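Local coordinates for protein peptide chain release factor subunit 1 (Methanosarcina mazei, PDB 3IR9) that probably directs termination of protein synthesis at the three stop codons, as one subunit of a heterodimer whose other subunit binds GTP, at residues E25-F37 with V137-L149. Numbering follows the deposited sequence.
Sequences ELMGQKNAVRDFF and VFVSTDFDEGSQL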
loop_
_atom_site.group_PDB
_atom_site.type_symbol
_atom_site.label_atom_id
_atom_site.label_comp_id
_atom_site.label_asym_id
_atom_site.label_seq_id
_atom_site.Cartn_x
_atom_site.Cartn_y
_atom_site.Cartn_z
ATOM N N GLU A 25 13.007 8.817 -4.986
ATOM C CA GLU A 25 13.386 7.676 -4.164
ATOM C C GLU A 25 13.885 6.556 -5.049
ATOM O O GLU A 25 15.018 6.108 -4.911
ATOM C CB GLU A 25 12.203 7.171 -3.337
ATOM C CG GLU A 25 11.658 8.176 -2.353
ATOM C CD GLU A 25 12.627 8.455 -1.231
ATOM O OE1 GLU A 25 13.303 7.502 -0.789
ATOM O OE2 GLU A 25 12.711 9.622 -0.792
ATOM N N LEU A 26 13.028 6.108 -5.962
ATOM C CA LEU A 26 13.359 4.984 -6.828
ATOM C C LEU A 26 14.566 5.270 -7.708
ATOM O O LEU A 26 15.286 4.349 -8.097
ATOM C CB LEU A 26 12.155 4.568 -7.674
ATOM C CG LEU A 26 11.231 3.542 -7.013
ATOM C CD1 LEU A 26 11.884 2.165 -7.009
ATOM C CD2 LEU A 26 10.834 3.971 -5.596
HETATM N N MSE A 27 14.790 6.542 -8.019
HETATM C CA MSE A 27 16.000 6.922 -8.732
HETATM C C MSE A 27 17.227 6.617 -7.868
HETATM O O MSE A 27 18.223 6.079 -8.356
HETATM C CB MSE A 27 15.962 8.397 -9.136
HETATM C CG MSE A 27 15.006 8.699 -10.283
HETATM SE SE MSE A 27 15.206 10.520 -10.970
HETATM C CE MSE A 27 13.498 10.640 -11.906
ATOM N N GLY A 28 17.141 6.942 -6.580
ATOM C CA GLY A 28 18.201 6.629 -5.634
ATOM C C GLY A 28 18.335 5.136 -5.377
ATOM O O GLY A 28 19.448 4.618 -5.275
ATOM N N GLN A 29 17.203 4.440 -5.286
ATOM C CA GLN A 29 17.191 2.994 -5.066
ATOM C C GLN A 29 17.779 2.221 -6.248
ATOM O O GLN A 29 18.468 1.220 -6.058
ATOM C CB GLN A 29 15.770 2.493 -4.783
ATOM C CG GLN A 29 15.106 3.093 -3.552
ATOM C CD GLN A 29 13.762 2.446 -3.253
ATOM O OE1 GLN A 29 13.477 1.345 -3.725
ATOM N NE2 GLN A 29 12.932 3.127 -2.469
ATOM N N LYS A 30 17.490 2.677 -7.465
ATOM C CA LYS A 30 18.049 2.066 -8.665
ATOM C C LYS A 30 19.558 2.237 -8.700
ATOM O O LYS A 30 20.300 1.260 -8.616
ATOM C CB LYS A 30 17.442 2.683 -9.925
ATOM C CG LYS A 30 16.059 2.163 -10.273
ATOM C CD LYS A 30 15.619 2.679 -11.639
ATOM C CE LYS A 30 14.286 2.079 -12.069
ATOM N NZ LYS A 30 13.988 2.386 -13.498
ATOM N N ASN A 31 20.005 3.483 -8.833
ATOM C CA ASN A 31 21.430 3.799 -8.885
ATOM C C ASN A 31 22.232 3.102 -7.797
ATOM O O ASN A 31 23.393 2.754 -8.001
ATOM C CB ASN A 31 21.656 5.310 -8.794
ATOM C CG ASN A 31 21.147 6.048 -10.012
ATOM O OD1 ASN A 31 21.140 7.280 -10.050
ATOM N ND2 ASN A 31 20.712 5.297 -11.018
ATOM N N ALA A 32 21.608 2.895 -6.642
ATOM C CA ALA A 32 22.278 2.252 -5.517
ATOM C C ALA A 32 22.517 0.758 -5.757
ATOM O O ALA A 32 23.620 0.257 -5.518
ATOM C CB ALA A 32 21.498 2.476 -4.235
ATOM N N VAL A 33 21.489 0.046 -6.219
ATOM C CA VAL A 33 21.651 -1.358 -6.563
ATOM C C VAL A 33 22.697 -1.465 -7.665
ATOM O O VAL A 33 23.594 -2.307 -7.617
ATOM C CB VAL A 33 20.327 -2.005 -7.032
ATOM C CG1 VAL A 33 20.541 -3.484 -7.304
ATOM C CG2 VAL A 33 19.227 -1.812 -5.992
ATOM N N ARG A 34 22.580 -0.582 -8.650
ATOM C CA ARG A 34 23.489 -0.557 -9.789
ATOM C C ARG A 34 24.934 -0.299 -9.346
ATOM O O ARG A 34 25.865 -0.953 -9.823
ATOM C CB ARG A 34 23.014 0.482 -10.818
ATOM C CG ARG A 34 21.659 0.130 -11.453
ATOM C CD ARG A 34 20.688 1.306 -11.479
ATOM N NE ARG A 34 20.523 1.911 -12.797
ATOM C CZ ARG A 34 19.601 1.538 -13.678
ATOM N NH1 ARG A 34 18.768 0.546 -13.388
ATOM N NH2 ARG A 34 19.514 2.149 -14.851
ATOM N N ASP A 35 25.113 0.639 -8.422
ATOM C CA ASP A 35 26.440 0.936 -7.891
ATOM C C ASP A 35 26.999 -0.257 -7.101
ATOM O O ASP A 35 28.209 -0.486 -7.083
ATOM C CB ASP A 35 26.424 2.228 -7.056
ATOM C CG ASP A 35 26.247 3.488 -7.915
ATOM O OD1 ASP A 35 26.162 3.373 -9.158
ATOM O OD2 ASP A 35 26.192 4.598 -7.344
ATOM N N PHE A 36 26.115 -1.024 -6.469
ATOM C CA PHE A 36 26.524 -2.271 -5.839
ATOM C C PHE A 36 27.015 -3.245 -6.893
ATOM O O PHE A 36 28.066 -3.869 -6.742
ATOM C CB PHE A 36 25.374 -2.912 -5.080
ATOM C CG PHE A 36 25.587 -4.372 -4.793
ATOM C CD1 PHE A 36 26.552 -4.778 -3.889
ATOM C CD2 PHE A 36 24.821 -5.334 -5.418
ATOM C CE1 PHE A 36 26.748 -6.117 -3.618
ATOM C CE2 PHE A 36 25.013 -6.673 -5.146
ATOM C CZ PHE A 36 25.981 -7.063 -4.248
ATOM N N PHE A 37 26.229 -3.374 -7.958
ATOM C CA PHE A 37 26.578 -4.231 -9.082
ATOM C C PHE A 37 27.913 -3.800 -9.707
ATOM O O PHE A 37 28.806 -4.620 -9.914
ATOM C CB PHE A 37 25.466 -4.213 -10.142
ATOM C CG PHE A 37 24.222 -4.998 -9.765
ATOM C CD1 PHE A 37 24.315 -6.229 -9.130
ATOM C CD2 PHE A 37 22.960 -4.519 -10.092
ATOM C CE1 PHE A 37 23.171 -6.952 -8.801
ATOM C CE2 PHE A 37 21.815 -5.238 -9.770
ATOM C CZ PHE A 37 21.921 -6.455 -9.122
ATOM N N VAL A 137 20.060 2.382 2.631
ATOM C CA VAL A 137 19.180 2.426 1.459
ATOM C C VAL A 137 18.226 1.230 1.409
ATOM O O VAL A 137 18.631 0.093 1.654
ATOM C CB VAL A 137 19.989 2.426 0.146
ATOM C CG1 VAL A 137 19.071 2.148 -1.038
ATOM C CG2 VAL A 137 20.727 3.743 -0.031
ATOM N N PHE A 138 16.961 1.488 1.079
ATOM C CA PHE A 138 15.971 0.422 0.947
ATOM C C PHE A 138 15.633 0.172 -0.516
ATOM O O PHE A 138 15.783 1.062 -1.350
ATOM C CB PHE A 138 14.711 0.756 1.741
ATOM C CG PHE A 138 14.948 0.884 3.220
ATOM C CD1 PHE A 138 14.917 -0.233 4.042
ATOM C CD2 PHE A 138 15.206 2.121 3.788
ATOM C CE1 PHE A 138 15.136 -0.116 5.412
ATOM C CE2 PHE A 138 15.428 2.247 5.153
ATOM C CZ PHE A 138 15.393 1.127 5.965
ATOM N N VAL A 139 15.185 -1.039 -0.830
ATOM C CA VAL A 139 14.938 -1.397 -2.218
ATOM C C VAL A 139 13.626 -2.154 -2.397
ATOM O O VAL A 139 13.534 -3.338 -2.074
ATOM C CB VAL A 139 16.097 -2.226 -2.804
ATOM C CG1 VAL A 139 15.764 -2.655 -4.205
ATOM C CG2 VAL A 139 17.388 -1.428 -2.798
ATOM N N SER A 140 12.616 -1.463 -2.918
ATOM C CA SER A 140 11.331 -2.088 -3.187
ATOM C C SER A 140 11.540 -3.254 -4.131
ATOM O O SER A 140 12.468 -3.258 -4.938
ATOM C CB SER A 140 10.354 -1.096 -3.815
ATOM O OG SER A 140 10.559 -1.020 -5.214
ATOM N N THR A 141 10.667 -4.243 -4.017
ATOM C CA THR A 141 10.738 -5.435 -4.837
ATOM C C THR A 141 9.984 -5.221 -6.143
ATOM O O THR A 141 9.081 -5.986 -6.485
ATOM C CB THR A 141 10.098 -6.609 -4.105
ATOM O OG1 THR A 141 10.114 -7.770 -4.944
ATOM C CG2 THR A 141 8.650 -6.264 -3.732
ATOM N N ASP A 142 10.348 -4.171 -6.871
ATOM C CA ASP A 142 9.638 -3.842 -8.101
ATOM C C ASP A 142 10.543 -3.940 -9.331
ATOM O O ASP A 142 10.448 -4.898 -10.100
ATOM C CB ASP A 142 8.992 -2.459 -7.998
ATOM C CG ASP A 142 8.039 -2.343 -6.813
ATOM O OD1 ASP A 142 7.804 -3.358 -6.124
ATOM O OD2 ASP A 142 7.522 -1.232 -6.568
ATOM N N PHE A 143 11.419 -2.954 -9.516
ATOM C CA PHE A 143 12.357 -2.985 -10.639
ATOM C C PHE A 143 13.281 -4.190 -10.521
ATOM O O PHE A 143 13.557 -4.662 -9.418
ATOM C CB PHE A 143 13.161 -1.685 -10.735
ATOM C CG PHE A 143 13.952 -1.362 -9.502
ATOM C CD1 PHE A 143 13.315 -1.013 -8.321
ATOM C CD2 PHE A 143 15.336 -1.387 -9.527
ATOM C CE1 PHE A 143 14.042 -0.712 -7.184
ATOM C CE2 PHE A 143 16.069 -1.084 -8.396
ATOM C CZ PHE A 143 15.421 -0.746 -7.225
ATOM N N ASP A 144 13.747 -4.700 -11.656
ATOM C CA ASP A 144 14.463 -5.968 -11.651
ATOM C C ASP A 144 15.584 -5.914 -10.627
ATOM O O ASP A 144 15.728 -6.810 -9.801
ATOM C CB ASP A 144 15.015 -6.299 -13.043
ATOM C CG ASP A 144 15.210 -7.794 -13.254
ATOM O OD1 ASP A 144 14.429 -8.583 -12.680
ATOM O OD2 ASP A 144 16.139 -8.179 -13.996
ATOM N N GLU A 145 16.364 -4.843 -10.681
ATOM C CA GLU A 145 17.476 -4.649 -9.768
ATOM C C GLU A 145 17.030 -4.946 -8.344
ATOM O O GLU A 145 17.615 -5.785 -7.659
ATOM C CB GLU A 145 17.996 -3.215 -9.878
ATOM C CG GLU A 145 18.349 -2.766 -11.301
ATOM C CD GLU A 145 17.128 -2.482 -12.173
ATOM O OE1 GLU A 145 16.508 -3.434 -12.691
ATOM O OE2 GLU A 145 16.799 -1.294 -12.359
ATOM N N GLY A 146 15.975 -4.262 -7.911
ATOM C CA GLY A 146 15.427 -4.450 -6.580
ATOM C C GLY A 146 14.785 -5.808 -6.386
ATOM O O GLY A 146 14.527 -6.250 -5.258
ATOM N N SER A 147 14.523 -6.472 -7.503
ATOM C CA SER A 147 13.993 -7.822 -7.472
ATOM C C SER A 147 15.135 -8.816 -7.266
ATOM O O SER A 147 15.099 -9.633 -6.348
ATOM C CB SER A 147 13.227 -8.126 -8.758
ATOM O OG SER A 147 12.120 -8.964 -8.487
ATOM N N GLN A 148 16.155 -8.729 -8.111
ATOM C CA GLN A 148 17.331 -9.578 -7.964
ATOM C C GLN A 148 17.949 -9.421 -6.580
ATOM O O GLN A 148 18.402 -10.394 -5.982
ATOM C CB GLN A 148 18.364 -9.272 -9.050
ATOM C CG GLN A 148 17.879 -9.598 -10.456
ATOM C CD GLN A 148 19.010 -9.953 -11.406
ATOM O OE1 GLN A 148 20.088 -9.360 -11.356
ATOM N NE2 GLN A 148 18.768 -10.929 -12.279
ATOM N N LEU A 149 17.956 -8.193 -6.070
ATOM C CA LEU A 149 18.475 -7.934 -4.733
ATOM C C LEU A 149 17.956 -8.973 -3.743
ATOM O O LEU A 149 18.735 -9.567 -2.994
ATOM C CB LEU A 149 18.099 -6.528 -4.255
ATOM C CG LEU A 149 18.785 -6.088 -2.957
ATOM C CD1 LEU A 149 20.268 -5.813 -3.195
ATOM C CD2 LEU A 149 18.105 -4.873 -2.356
#
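R34 NH1 meets E145 OE2 at 2.9 Å in a salt bridge, the carboxylate oxygen lying at the guanidinium edge and the two planes turned 48° apart. E145 is a knob from helix 144-151, set in a hole formed by K30, V33, R34 and F37 of helix 10-41, with its CB 3.6 Å from V33 CG1. Next along, the F143 ring has K30 CG over one face, a CH-pi contact 4.0 Å from the centroid; L26 CD1 reaches its CE1 at 3.6 Å. Beyond strand 135-139, S140 N donates an almost straight bond to Q29 OE1 (3.0 Å, 165°). Q29 gets there because its chain runs extended beyond CG (chi2 -174°), passing F138 O. With the carboxamide cut away, as by an alanine here, S140 N would probably be left without its acceptor just where the strand gives way to the loop. Between these polar ends, V33 CG2 packs on V139 CG2 at 3.7 Å. In domain 3 of the release factor, helix 10-41 runs across strand 135-139, outermost in this chain's mixed sheet, and A32 and V137 also pack on Y4 of a second copy of this protein. The contact is apolar in the middle, with a salt bridge at one end and a hydrogen bond to the Q29 carboxamide at the other.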